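Local structure of 2',5'-phosphodiesterase 12 (Homo sapiens, 4Z0V) at residues Arg17-Gly22 and Tyr66-Ala71; Ile133-Tyr138 and Gln209-Ala214; Tyr151-Ala156 and Pro422-Pro427; Lys279-Ala284 and Pro321-Gly326; Asn329-Thr334 and Gly389-Ile394. The protein belongs to the endonuclease/exonuclease/phosphatase family, with a two-sheet alpha/beta fold that carries a magnesium ion and is preceded by a smaller beta-rich N-terminal domain. All coordinates share one frame; numbering follows the deposited sequence.

Contact 1. Residues Arg17-Gly22 and Tyr66-Ala71; sequences RYIMAG and YTPSNA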
# COMPACT_ATOMS: atom_id res chain seq x y z
N ARG A 17 -6.00 7.82 18.62
CA ARG A 17 -7.10 7.72 19.60
C ARG A 17 -7.15 6.39 20.28
O ARG A 17 -7.80 6.25 21.30
CB ARG A 17 -8.45 7.91 18.90
CG ARG A 17 -8.60 9.28 18.39
CD ARG A 17 -10.03 9.61 18.13
NE ARG A 17 -10.02 10.96 17.62
CZ ARG A 17 -10.12 12.04 18.39
NH1 ARG A 17 -10.01 13.24 17.86
NH2 ARG A 17 -10.35 11.92 19.69
N TYR A 18 -6.55 5.41 19.63
CA TYR A 18 -6.50 4.03 20.04
C TYR A 18 -5.03 3.67 20.21
O TYR A 18 -4.26 3.80 19.26
CB TYR A 18 -7.19 3.16 18.97
CG TYR A 18 -7.74 1.82 19.41
CD1 TYR A 18 -8.95 1.34 18.91
CD2 TYR A 18 -7.02 1.00 20.26
CE1 TYR A 18 -9.46 0.11 19.31
CE2 TYR A 18 -7.52 -0.23 20.68
CZ TYR A 18 -8.73 -0.68 20.19
OH TYR A 18 -9.20 -1.91 20.60
N ILE A 19 -4.62 3.33 21.43
CA ILE A 19 -3.24 2.97 21.72
C ILE A 19 -3.25 1.56 22.31
O ILE A 19 -3.95 1.33 23.30
CB ILE A 19 -2.59 4.03 22.66
CG1 ILE A 19 -2.39 5.37 21.92
CG2 ILE A 19 -1.26 3.49 23.23
CD1 ILE A 19 -2.01 6.53 22.78
N MET A 20 -2.46 0.63 21.72
CA MET A 20 -2.38 -0.75 22.21
C MET A 20 -0.98 -1.14 22.58
O MET A 20 -0.02 -0.77 21.90
CB MET A 20 -2.88 -1.75 21.15
CG MET A 20 -4.31 -1.57 20.83
SD MET A 20 -4.92 -2.79 19.64
CE MET A 20 -4.00 -2.46 18.37
N ALA A 21 -0.87 -1.99 23.62
CA ALA A 21 0.42 -2.54 24.04
C ALA A 21 1.04 -3.34 22.89
O ALA A 21 0.32 -4.12 22.26
CB ALA A 21 0.23 -3.44 25.24
N GLY A 22 2.31 -3.10 22.58
CA GLY A 22 3.00 -3.80 21.50
C GLY A 22 2.77 -3.24 20.11
O GLY A 22 3.32 -3.78 19.14
N TYR A 66 6.76 5.58 20.03
CA TYR A 66 6.80 4.86 21.31
C TYR A 66 5.97 3.61 21.17
O TYR A 66 4.82 3.72 20.76
CB TYR A 66 6.24 5.76 22.44
CG TYR A 66 6.23 5.09 23.79
CD1 TYR A 66 7.38 5.01 24.56
CD2 TYR A 66 5.06 4.51 24.29
CE1 TYR A 66 7.39 4.34 25.78
CE2 TYR A 66 5.04 3.90 25.55
CZ TYR A 66 6.22 3.79 26.28
OH TYR A 66 6.22 3.19 27.51
N THR A 67 6.50 2.44 21.57
CA THR A 67 5.73 1.19 21.56
C THR A 67 5.44 0.84 23.02
O THR A 67 6.36 0.46 23.76
CB THR A 67 6.46 0.06 20.80
OG1 THR A 67 6.77 0.52 19.50
CG2 THR A 67 5.59 -1.19 20.64
N PRO A 68 4.18 0.95 23.48
CA PRO A 68 3.91 0.66 24.90
C PRO A 68 4.13 -0.81 25.23
O PRO A 68 3.99 -1.66 24.35
CB PRO A 68 2.42 1.01 25.07
CG PRO A 68 2.04 1.78 23.85
CD PRO A 68 2.96 1.35 22.76
N SER A 69 4.46 -1.09 26.48
CA SER A 69 4.64 -2.48 26.91
C SER A 69 3.33 -2.94 27.57
O SER A 69 2.43 -2.12 27.76
CB SER A 69 5.79 -2.56 27.91
OG SER A 69 5.41 -1.96 29.13
N ASN A 70 3.25 -4.22 28.00
CA ASN A 70 2.08 -4.70 28.73
C ASN A 70 1.99 -4.02 30.09
O ASN A 70 0.88 -3.83 30.58
CB ASN A 70 2.10 -6.23 28.87
CG ASN A 70 1.82 -6.96 27.59
OD1 ASN A 70 1.31 -6.41 26.62
ND2 ASN A 70 2.16 -8.24 27.56
N ALA A 71 3.12 -3.56 30.65
CA ALA A 71 3.16 -2.86 31.92
C ALA A 71 2.48 -1.48 31.83
O ALA A 71 2.13 -0.91 32.86
CB ALA A 71 4.59 -2.69 32.40

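Contact 2. Residues Ile133-Tyr138 and Gln209-Ala214; sequences ILADTY and QHEGLA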
# COMPACT_ATOMS: atom_id res chain seq x y z
N ILE A 133 -5.41 -2.41 1.43
CA ILE A 133 -5.60 -2.27 2.89
C ILE A 133 -7.06 -2.12 3.31
O ILE A 133 -7.30 -1.97 4.52
CB ILE A 133 -4.72 -1.12 3.47
CG1 ILE A 133 -5.08 0.27 2.85
CG2 ILE A 133 -3.21 -1.48 3.31
CD1 ILE A 133 -4.48 1.49 3.65
N LEU A 134 -8.02 -2.28 2.37
CA LEU A 134 -9.49 -2.25 2.61
C LEU A 134 -9.93 -0.88 3.11
O LEU A 134 -9.74 -0.50 4.29
CB LEU A 134 -9.90 -3.38 3.59
CG LEU A 134 -11.36 -3.44 4.08
CD1 LEU A 134 -12.35 -3.46 2.92
CD2 LEU A 134 -11.56 -4.64 5.01
N ALA A 135 -10.56 -0.12 2.20
CA ALA A 135 -10.93 1.24 2.52
C ALA A 135 -12.08 1.31 3.51
O ALA A 135 -13.07 0.56 3.43
CB ALA A 135 -11.28 2.01 1.26
N ASP A 136 -11.95 2.24 4.46
CA ASP A 136 -13.01 2.50 5.43
C ASP A 136 -14.27 2.99 4.71
O ASP A 136 -15.38 2.73 5.18
CB ASP A 136 -12.57 3.55 6.46
CG ASP A 136 -13.65 3.81 7.48
OD1 ASP A 136 -13.99 2.87 8.23
OD2 ASP A 136 -14.22 4.92 7.48
N THR A 137 -14.11 3.67 3.54
CA THR A 137 -15.30 4.12 2.78
C THR A 137 -16.19 2.90 2.48
O THR A 137 -17.42 3.05 2.45
CB THR A 137 -14.92 4.93 1.54
OG1 THR A 137 -16.12 5.51 1.02
CG2 THR A 137 -14.28 4.10 0.45
N TYR A 138 -15.59 1.70 2.32
CA TYR A 138 -16.37 0.48 2.08
C TYR A 138 -16.60 -0.30 3.36
O TYR A 138 -17.72 -0.76 3.58
CB TYR A 138 -15.74 -0.44 1.02
CG TYR A 138 -15.32 0.29 -0.24
CD1 TYR A 138 -16.25 0.98 -1.01
CD2 TYR A 138 -13.98 0.33 -0.64
CE1 TYR A 138 -15.86 1.71 -2.14
CE2 TYR A 138 -13.58 1.06 -1.77
CZ TYR A 138 -14.53 1.75 -2.51
OH TYR A 138 -14.18 2.47 -3.63
N GLN A 209 -12.26 8.52 -5.90
CA GLN A 209 -13.30 9.34 -5.31
C GLN A 209 -13.01 9.55 -3.82
O GLN A 209 -12.61 10.63 -3.41
CB GLN A 209 -14.71 8.73 -5.53
CG GLN A 209 -15.78 9.64 -4.94
CD GLN A 209 -17.16 9.21 -5.31
OE1 GLN A 209 -17.44 8.02 -5.57
NE2 GLN A 209 -18.07 10.15 -5.28
N HIS A 210 -13.23 8.51 -3.02
CA HIS A 210 -13.03 8.59 -1.58
C HIS A 210 -11.79 7.79 -1.16
O HIS A 210 -11.38 7.87 -0.02
CB HIS A 210 -14.28 8.06 -0.85
CG HIS A 210 -15.47 8.95 -1.05
ND1 HIS A 210 -15.36 10.33 -0.95
CD2 HIS A 210 -16.75 8.62 -1.31
CE1 HIS A 210 -16.58 10.80 -1.16
NE2 HIS A 210 -17.45 9.81 -1.40
N GLU A 211 -11.19 7.06 -2.10
CA GLU A 211 -10.00 6.26 -1.79
C GLU A 211 -9.18 6.11 -3.04
O GLU A 211 -9.68 6.30 -4.15
CB GLU A 211 -10.37 4.87 -1.18
CG GLU A 211 -11.36 4.00 -1.95
CD GLU A 211 -10.81 3.27 -3.16
OE1 GLU A 211 -9.58 3.09 -3.24
OE2 GLU A 211 -11.61 2.80 -3.99
N GLY A 212 -7.93 5.72 -2.86
CA GLY A 212 -7.07 5.51 -4.01
C GLY A 212 -5.79 4.79 -3.69
O GLY A 212 -5.73 3.88 -2.84
N LEU A 213 -4.78 5.20 -4.40
CA LEU A 213 -3.50 4.55 -4.38
C LEU A 213 -2.46 5.36 -3.66
O LEU A 213 -2.43 6.59 -3.80
CB LEU A 213 -3.02 4.37 -5.83
CG LEU A 213 -3.95 3.66 -6.85
CD1 LEU A 213 -3.28 3.69 -8.23
CD2 LEU A 213 -4.21 2.20 -6.43
N ALA A 214 -1.53 4.67 -2.97
CA ALA A 214 -0.37 5.35 -2.39
C ALA A 214 0.91 4.57 -2.67
O ALA A 214 0.89 3.33 -2.71
CB ALA A 214 -0.54 5.54 -0.89

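Contact 3. Residues Tyr151-Ala156 and Pro422-Pro427; sequences YCAPYA and PSVSHP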
# COMPACT_ATOMS: atom_id res chain seq x y z
N TYR A 151 -18.55 -12.64 10.08
CA TYR A 151 -17.66 -13.45 10.90
C TYR A 151 -16.61 -12.62 11.63
O TYR A 151 -15.93 -13.13 12.51
CB TYR A 151 -16.95 -14.50 10.01
CG TYR A 151 -16.36 -13.93 8.73
CD1 TYR A 151 -15.15 -13.23 8.73
CD2 TYR A 151 -17.03 -14.07 7.51
CE1 TYR A 151 -14.63 -12.69 7.56
CE2 TYR A 151 -16.52 -13.52 6.34
CZ TYR A 151 -15.32 -12.82 6.37
OH TYR A 151 -14.79 -12.34 5.20
N CYS A 152 -16.43 -11.35 11.23
CA CYS A 152 -15.39 -10.51 11.82
C CYS A 152 -15.95 -9.78 13.02
O CYS A 152 -17.07 -9.31 12.97
CB CYS A 152 -14.85 -9.53 10.78
SG CYS A 152 -13.50 -8.50 11.37
N ALA A 153 -15.18 -9.68 14.09
CA ALA A 153 -15.62 -8.91 15.26
C ALA A 153 -15.87 -7.45 14.81
O ALA A 153 -14.98 -6.88 14.18
CB ALA A 153 -14.56 -8.96 16.34
N PRO A 154 -17.07 -6.87 14.99
CA PRO A 154 -17.31 -5.51 14.51
C PRO A 154 -16.24 -4.50 14.94
O PRO A 154 -15.89 -3.65 14.13
CB PRO A 154 -18.67 -5.16 15.13
CG PRO A 154 -19.36 -6.50 15.19
CD PRO A 154 -18.29 -7.44 15.61
N TYR A 155 -15.69 -4.61 16.17
CA TYR A 155 -14.65 -3.68 16.63
C TYR A 155 -13.41 -3.78 15.75
O TYR A 155 -12.71 -2.79 15.57
CB TYR A 155 -14.28 -3.87 18.13
CG TYR A 155 -13.44 -5.08 18.48
CD1 TYR A 155 -12.05 -5.04 18.41
CD2 TYR A 155 -14.03 -6.25 18.95
CE1 TYR A 155 -11.28 -6.15 18.74
CE2 TYR A 155 -13.26 -7.35 19.33
CZ TYR A 155 -11.89 -7.30 19.22
OH TYR A 155 -11.13 -8.37 19.58
N ALA A 156 -13.13 -4.98 15.22
CA ALA A 156 -11.95 -5.23 14.37
C ALA A 156 -12.12 -4.68 12.95
O ALA A 156 -11.16 -4.70 12.20
CB ALA A 156 -11.63 -6.72 14.32
N PRO A 422 -11.46 -9.69 6.84
CA PRO A 422 -10.51 -9.34 7.91
C PRO A 422 -10.90 -10.02 9.22
O PRO A 422 -11.93 -10.69 9.28
CB PRO A 422 -10.63 -7.82 7.99
CG PRO A 422 -12.02 -7.52 7.53
CD PRO A 422 -12.37 -8.57 6.52
N SER A 423 -10.04 -9.89 10.23
CA SER A 423 -10.27 -10.47 11.54
C SER A 423 -9.63 -9.62 12.62
O SER A 423 -8.89 -8.65 12.32
CB SER A 423 -9.70 -11.89 11.59
OG SER A 423 -8.29 -11.83 11.67
N VAL A 424 -9.78 -10.06 13.87
CA VAL A 424 -9.09 -9.41 14.98
C VAL A 424 -7.55 -9.49 14.81
O VAL A 424 -6.84 -8.71 15.42
CB VAL A 424 -9.52 -10.05 16.34
CG1 VAL A 424 -11.00 -9.80 16.61
CG2 VAL A 424 -9.21 -11.55 16.38
N SER A 425 -7.04 -10.42 13.96
CA SER A 425 -5.61 -10.63 13.79
C SER A 425 -5.10 -10.20 12.41
O SER A 425 -3.91 -10.33 12.15
CB SER A 425 -5.29 -12.11 14.01
OG SER A 425 -5.67 -12.49 15.33
N HIS A 426 -5.99 -9.70 11.54
CA HIS A 426 -5.62 -9.36 10.16
C HIS A 426 -6.49 -8.19 9.69
O HIS A 426 -7.71 -8.31 9.62
CB HIS A 426 -5.83 -10.60 9.28
CG HIS A 426 -5.22 -10.43 7.93
ND1 HIS A 426 -3.93 -10.81 7.68
CD2 HIS A 426 -5.73 -9.86 6.82
CE1 HIS A 426 -3.69 -10.49 6.42
NE2 HIS A 426 -4.75 -9.92 5.86
N PRO A 427 -5.85 -7.03 9.37
CA PRO A 427 -6.64 -5.81 9.14
C PRO A 427 -7.19 -5.55 7.74
O PRO A 427 -7.61 -4.43 7.46
CB PRO A 427 -5.63 -4.71 9.50
CG PRO A 427 -4.29 -5.31 9.02
CD PRO A 427 -4.40 -6.74 9.46
O HOH W 1 -12.42 -11.65 13.90
O HOH W 2 -8.60 -5.91 11.78

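Contact 4. Residues Lys279-Ala284 and Pro321-Gly326; sequences KRICVA and PVIFCG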
# COMPACT_ATOMS: atom_id res chain seq x y z
N LYS A 279 21.28 4.30 -11.19
CA LYS A 279 20.10 3.50 -11.00
C LYS A 279 18.82 4.27 -10.71
O LYS A 279 18.65 4.93 -9.67
CB LYS A 279 20.30 2.42 -9.92
CG LYS A 279 20.99 1.18 -10.48
CD LYS A 279 21.37 0.17 -9.40
CE LYS A 279 21.94 -1.12 -9.97
NZ LYS A 279 23.20 -0.91 -10.74
N ARG A 280 17.91 4.13 -11.67
CA ARG A 280 16.57 4.71 -11.59
C ARG A 280 15.57 3.56 -11.75
O ARG A 280 15.90 2.55 -12.37
CB ARG A 280 16.37 5.82 -12.66
CG ARG A 280 17.25 7.08 -12.43
CD ARG A 280 17.31 8.11 -13.58
NE ARG A 280 17.63 7.49 -14.87
CZ ARG A 280 17.81 8.11 -16.03
NH1 ARG A 280 17.79 9.45 -16.10
NH2 ARG A 280 18.07 7.42 -17.12
N ILE A 281 14.38 3.70 -11.21
CA ILE A 281 13.38 2.64 -11.34
C ILE A 281 12.01 3.29 -11.42
O ILE A 281 11.74 4.31 -10.77
CB ILE A 281 13.50 1.61 -10.20
CG1 ILE A 281 12.56 0.39 -10.44
CG2 ILE A 281 13.29 2.24 -8.80
CD1 ILE A 281 13.21 -0.89 -9.92
N CYS A 282 11.20 2.75 -12.29
CA CYS A 282 9.83 3.21 -12.50
C CYS A 282 8.89 2.30 -11.68
O CYS A 282 8.79 1.10 -11.96
CB CYS A 282 9.52 3.16 -14.00
SG CYS A 282 7.80 3.53 -14.39
N VAL A 283 8.24 2.85 -10.65
CA VAL A 283 7.34 2.09 -9.77
C VAL A 283 5.90 2.42 -10.12
O VAL A 283 5.47 3.58 -9.98
CB VAL A 283 7.61 2.39 -8.26
CG1 VAL A 283 6.63 1.61 -7.38
CG2 VAL A 283 9.06 2.04 -7.89
N ALA A 284 5.16 1.40 -10.61
CA ALA A 284 3.78 1.60 -10.99
C ALA A 284 2.89 0.84 -10.01
O ALA A 284 3.29 -0.20 -9.46
CB ALA A 284 3.56 1.16 -12.44
N PRO A 321 14.33 0.32 -15.51
CA PRO A 321 13.54 -0.87 -15.21
C PRO A 321 12.25 -0.56 -14.46
O PRO A 321 12.07 0.56 -14.00
CB PRO A 321 14.49 -1.73 -14.38
CG PRO A 321 15.38 -0.75 -13.71
CD PRO A 321 15.54 0.40 -14.66
N VAL A 322 11.36 -1.55 -14.37
CA VAL A 322 10.02 -1.37 -13.82
C VAL A 322 9.67 -2.35 -12.72
O VAL A 322 10.05 -3.52 -12.75
CB VAL A 322 9.00 -1.52 -15.01
CG1 VAL A 322 7.54 -1.54 -14.51
CG2 VAL A 322 9.19 -0.42 -16.06
N ILE A 323 8.91 -1.85 -11.73
CA ILE A 323 8.23 -2.64 -10.70
C ILE A 323 6.78 -2.26 -10.88
O ILE A 323 6.48 -1.07 -10.90
CB ILE A 323 8.72 -2.42 -9.24
CG1 ILE A 323 10.17 -2.90 -9.05
CG2 ILE A 323 7.78 -3.15 -8.24
CD1 ILE A 323 10.80 -2.36 -7.77
N PHE A 324 5.90 -3.23 -11.04
CA PHE A 324 4.47 -2.93 -11.20
C PHE A 324 3.67 -3.73 -10.17
O PHE A 324 3.46 -4.94 -10.31
CB PHE A 324 4.02 -3.23 -12.65
CG PHE A 324 2.65 -2.79 -13.10
CD1 PHE A 324 1.79 -2.11 -12.23
CD2 PHE A 324 2.21 -3.04 -14.40
CE1 PHE A 324 0.53 -1.66 -12.67
CE2 PHE A 324 0.94 -2.60 -14.83
CZ PHE A 324 0.11 -1.93 -13.95
N CYS A 325 3.24 -3.02 -9.12
CA CYS A 325 2.44 -3.58 -8.04
C CYS A 325 0.98 -3.35 -8.31
O CYS A 325 0.62 -2.40 -9.00
CB CYS A 325 2.82 -2.90 -6.72
SG CYS A 325 4.51 -3.23 -6.17
N GLY A 326 0.13 -4.09 -7.62
CA GLY A 326 -1.28 -3.75 -7.71
C GLY A 326 -2.24 -4.82 -7.29
O GLY A 326 -1.86 -5.97 -7.06

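Contact 5. Residues Asn329-Thr334 and Gly389-Ile394; sequences NSTPST and GCLDYI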
# COMPACT_ATOMS: atom_id res chain seq x y z
N ASN A 329 -7.22 -7.66 -9.56
CA ASN A 329 -8.54 -8.34 -9.60
C ASN A 329 -8.57 -9.43 -10.70
O ASN A 329 -9.59 -9.64 -11.36
CB ASN A 329 -9.64 -7.29 -9.84
CG ASN A 329 -10.09 -6.66 -8.55
OD1 ASN A 329 -10.52 -7.37 -7.64
ND2 ASN A 329 -10.10 -5.32 -8.47
N SER A 330 -7.42 -10.12 -10.87
CA SER A 330 -7.23 -11.16 -11.89
C SER A 330 -6.47 -12.32 -11.32
O SER A 330 -5.34 -12.14 -10.86
CB SER A 330 -6.46 -10.63 -13.10
OG SER A 330 -6.93 -9.37 -13.54
N THR A 331 -7.04 -13.52 -11.45
CA THR A 331 -6.32 -14.70 -10.98
C THR A 331 -5.31 -15.19 -12.04
O THR A 331 -5.40 -14.75 -13.18
CB THR A 331 -7.30 -15.82 -10.60
OG1 THR A 331 -7.89 -16.33 -11.80
CG2 THR A 331 -8.34 -15.38 -9.55
N PRO A 332 -4.39 -16.12 -11.71
CA PRO A 332 -3.39 -16.55 -12.72
C PRO A 332 -3.94 -17.31 -13.93
O PRO A 332 -3.21 -17.48 -14.91
CB PRO A 332 -2.43 -17.45 -11.92
CG PRO A 332 -2.61 -16.98 -10.47
CD PRO A 332 -4.07 -16.70 -10.38
N SER A 333 -5.21 -17.72 -13.91
CA SER A 333 -5.77 -18.45 -15.06
C SER A 333 -6.38 -17.50 -16.11
O SER A 333 -6.82 -17.97 -17.15
CB SER A 333 -6.82 -19.45 -14.59
OG SER A 333 -7.86 -18.79 -13.89
N THR A 334 -6.37 -16.17 -15.85
CA THR A 334 -7.04 -15.21 -16.73
C THR A 334 -6.23 -14.80 -17.96
O THR A 334 -5.00 -14.98 -18.01
CB THR A 334 -7.40 -13.94 -15.95
OG1 THR A 334 -6.20 -13.30 -15.51
CG2 THR A 334 -8.32 -14.22 -14.77
N GLY A 389 -9.07 -15.96 -3.80
CA GLY A 389 -8.35 -15.95 -5.05
C GLY A 389 -7.07 -15.17 -4.96
O GLY A 389 -6.90 -14.33 -4.06
N CYS A 390 -6.15 -15.47 -5.86
CA CYS A 390 -4.90 -14.72 -5.96
C CYS A 390 -5.19 -13.57 -6.89
O CYS A 390 -5.37 -13.82 -8.09
CB CYS A 390 -3.79 -15.62 -6.50
SG CYS A 390 -2.28 -14.72 -6.90
N LEU A 391 -5.29 -12.34 -6.36
CA LEU A 391 -5.67 -11.16 -7.15
C LEU A 391 -4.57 -10.11 -7.24
O LEU A 391 -4.66 -9.21 -8.08
CB LEU A 391 -6.89 -10.48 -6.47
CG LEU A 391 -8.18 -11.36 -6.33
CD1 LEU A 391 -9.27 -10.58 -5.66
CD2 LEU A 391 -8.64 -11.93 -7.67
N ASP A 392 -3.59 -10.19 -6.34
CA ASP A 392 -2.51 -9.20 -6.16
C ASP A 392 -1.19 -9.71 -6.65
O ASP A 392 -0.87 -10.89 -6.47
CB ASP A 392 -2.37 -8.84 -4.67
CG ASP A 392 -3.67 -8.35 -4.07
OD1 ASP A 392 -3.97 -7.14 -4.23
OD2 ASP A 392 -4.44 -9.18 -3.54
N TYR A 393 -0.40 -8.81 -7.26
CA TYR A 393 0.92 -9.22 -7.77
C TYR A 393 1.95 -8.13 -7.62
O TYR A 393 1.61 -6.94 -7.61
CB TYR A 393 0.85 -9.60 -9.25
CG TYR A 393 -0.18 -10.67 -9.57
CD1 TYR A 393 0.13 -12.02 -9.48
CD2 TYR A 393 -1.47 -10.32 -9.97
CE1 TYR A 393 -0.83 -13.01 -9.72
CE2 TYR A 393 -2.45 -11.29 -10.20
CZ TYR A 393 -2.11 -12.63 -10.10
OH TYR A 393 -3.08 -13.59 -10.32
N ILE A 394 3.23 -8.53 -7.52
CA ILE A 394 4.36 -7.61 -7.62
C ILE A 394 5.04 -8.05 -8.91
O ILE A 394 5.70 -9.08 -8.89
CB ILE A 394 5.31 -7.60 -6.41
CG1 ILE A 394 4.57 -7.09 -5.13
CG2 ILE A 394 6.57 -6.74 -6.71
CD1 ILE A 394 5.33 -7.43 -3.80

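Contact 1. Residues Arg17-Gly22 and Tyr66-Ala71
Ile19 and Pro68 meet crosswise, the isoleucine side chain lying at about a right angle to the proline, and they touch through one carbon from each: CG2 of Ile19 is 3.8 Å from CG of Pro68. The first torsion of Ile19 (chi1 -69°) sets CG1 beside the backbone N and leaves the CG2 methyl as the branch that reaches the proline ring. Pro68 is turned toward Arg17-Gly22, and its CD also lies 3.8 Å from Met20 O, giving the ring both an apolar and a polar neighbour. Both segments lie in loops of the N-terminal domain, whose sequence family belongs to the E-set clan, the second running into a 3-10 segment at Asn70. Ile19 and Pro68 both pack on Leu77 of strand 77-82, in the four-stranded antiparallel sheet. The next pair along is smaller. Ala21 presents its CB to Asn70, 3.4 Å from OD1, while the same methyl is 3.6 Å from the carbonyl oxygen of Ser69. The two chains run at roughly 80° to each other here, and one backbone bond pins the crossing, from Gly22 N to Pro68 O at 2.8 Å. It is fairly straight at hydrogen, although the donor sits tilted from the carbonyl plane. Gly22 adopts a positive phi, which favours glycine, and its carbonyl carbon is met by the CG2 methyl of Thr67 at 3.5 Å. Met20 directs its CB away from Tyr66-Ala71 and its side chain packs on helix 159-172, and Gly22 O accepts a hydrogen bond from Lys168 of that helix.

Contact 2. Residues Ile133-Tyr138 and Gln209-Ala214
Glu211 reaches Tyr138 through two successive bends: chi1 of 53° places CG between the backbone N and the carbonyl carbon, and chi2 of 77° turns CD aside instead of letting the chain extend. The carboxylate is thereby brought to the edge of the Tyr138 ring, and Tyr138 OH donates a hydrogen bond to Glu211 OE2 at 2.6 Å. The oxygen is used on its anti side, with the hydroxyl only slightly out of the carboxylate plane. OE2 itself lies close to the plane of the ring, yet ring and carboxylate are turned 66° against each other, and the two side chains cross at about a right angle. The aliphatic part of the glutamate is gripped as well. Its CG is 3.8 Å from Ala135 CB and equally 3.8 Å from Thr137 CG2, and Tyr138 CE2 approaches it to 3.7 Å. That same threonine methyl rests over the centre of the Tyr138 ring, 3.6 Å above its plane, and thus touches both the ring face and Glu211 CG. The other branch, Thr137 OG1, comes within 3.7 Å of His210 CB, the two side chains again crossing almost perpendicularly. Ala135 is the N-cap residue of the short helix that begins here, and Asp184 accepts hydrogen bonds from the backbone N of Asp136 and of Thr137. Such a helix start, following strand 125-132 and touching the start of strand 211-218, borders the metal site of this endonuclease/exonuclease/phosphatase fold: the Tyr138 side chain lies about 5 Å from the bound magnesium ion and packs on Glu182.

Contact 3. Residues Tyr151-Ala156 and Pro422-Pro427
Cys152 CA lies 5.1 Å from Ser423 CA, and Ala156 CA equally far from Val424 CA, so that the backbones of Tyr151-Ala156 and Pro422-Pro427 come close at two points. Val424 supplies most of the apolar contact through its CG1 branch, which chi1 of -65° sets beside the backbone N. This methyl is 3.3 Å from Tyr155 OH and 3.7 Å from Ala153 CB, and Ala156 CB packs on it too, at 3.9 Å. The phenol approaches Val424 obliquely. Val424 is itself part of the type I beta turn from Ser423 to His426, and Ser423 OG accepts from Ser425 N at 3.0 Å, an ST turn inside the beta turn. The bend lies ahead of the last strand, 433-439, of the endonuclease/exonuclease/phosphatase domain, while Tyr151-Ala156 leads into helix 159-172. At the other end of the contact Cys152, its sulfur anti to the backbone N, sets SG 3.4 Å from Pro422 O. The same oxygen lies at the edge of the Tyr151 ring, 3.8 Å from CE1; the Tyr151 hydroxyl itself is bonded to Leu421 O and Gly385 N. Pro422 follows a cis peptide bond. Water 1 accepts from Val424 N at 3.1 Å and, weakly, from Ala153 N, linking the two backbone nitrogens.

Contact 4. Residues Lys279-Ala284 and Pro321-Gly326
Cys282 and Val322, Val283 and Ile323, and Ala284 and Phe324 pair as successive parallel bridges between strands 280-287 and 322-327, the two beta strands of a beta-alpha-beta crossover whose helix is 295-316. The axes of residues 280-284 and 322-326 are 12° apart. Backbone hydrogen bonds zigzag between the chains, each strand donating and accepting in turn. Cys282 N gives to Pro321 O at 2.9 Å and Cys282 O receives from Ile323 N at 3.0 Å; further on, Ala284 N gives to Ile323 O at 2.8 Å, and Ala284 O receives from Cys325 N at the same 2.8 Å. The first three are nearly straight, while the last donor stands tilted from its carbonyl plane. Weaker CA-H...O contacts fill in between, as where Val322 CA lies 3.3 Å from Cys282 O. Apolar contacts divide between the two faces of the sheet. On the face bearing Ala284, Val322 and Phe324, which packs against Ile309 of helix 295-316, Ala284 CB meets Phe324 CD1 at 3.7 Å; the phenylalanine puts CG anti to its backbone N (chi1 -170°). On the other face Ile281 and Ile323 lie obliquely across each other and touch through their terminal methyls, CD1 to CD1 at 3.5 Å. For Ile281 this involves a chi2 of 145°, away from a staggered value. That face looks onto the second sheet of the sandwich, Ile323 packing on Leu437 and Ile281 on Trp439 of strand 433-439. At the strand entrance the ring of Pro321 presses its CD to 3.2 Å from the carbonyl oxygen of Arg280.

Contact 5. Residues Asn329-Thr334 and Gly389-Ile394
Leu391 sets its CB 4.1 Å from Asn329 CA, and from there its side chain runs beside the Asn329-Thr331 backbone. Chi1 of -60° places CG anti to the carbonyl carbon. At the fork CD1 approaches Asn329 OD1 to 4.0 Å, whereas CD2 meets Thr331 CG2 at 3.9 Å. The side-chain nitrogen ND2 of Asn329 donates to Leu288 O. The hydrogen bond across the contact comes from Tyr393, whose hydroxyl donates to Ser330 O at 2.7 Å, in the carbonyl plane and on a lone pair. That oxygen also lies at the ring edge, 3.1 Å from CE2. Pro332 leans on the same hydroxyl, CG standing 3.4 Å from Tyr393 OH. Next to it Thr331 CA makes a CA-H...O contact with Cys390 O at 3.2 Å. Thr331 O accepts from both the N and OG1 of Thr334, closing a type I turn and presenting Thr334 as N-cap to helix 335-342. The loop thus spans from strand 322-327 to that helix and touches strand 387-397, where the Tyr393 ring meets those of Phe395 in its own strand and Tyr337 in helix 335-342.

In the fold
From the N terminus, contact 1 closes first, entirely within the small domain, and its loops join the sheet of that domain to the neighbouring helix 159-172. Farther along, contact 2 closes in the endonuclease/exonuclease/phosphatase domain, and its loop crosses that of contact 3: residue 151 follows 138 but precedes 209, and the final partner comes only at 422. The two touch where Leu134 packs on Pro422. Contacts 4 and 5 follow one another in series, both nested inside the long loop closed by contact 3, and are joined through adjacent strands 322-327 and 387-397 of one sheet. Both contacts 2 and 5 have a side chain near the magnesium ion, with about 20 Å between their centres.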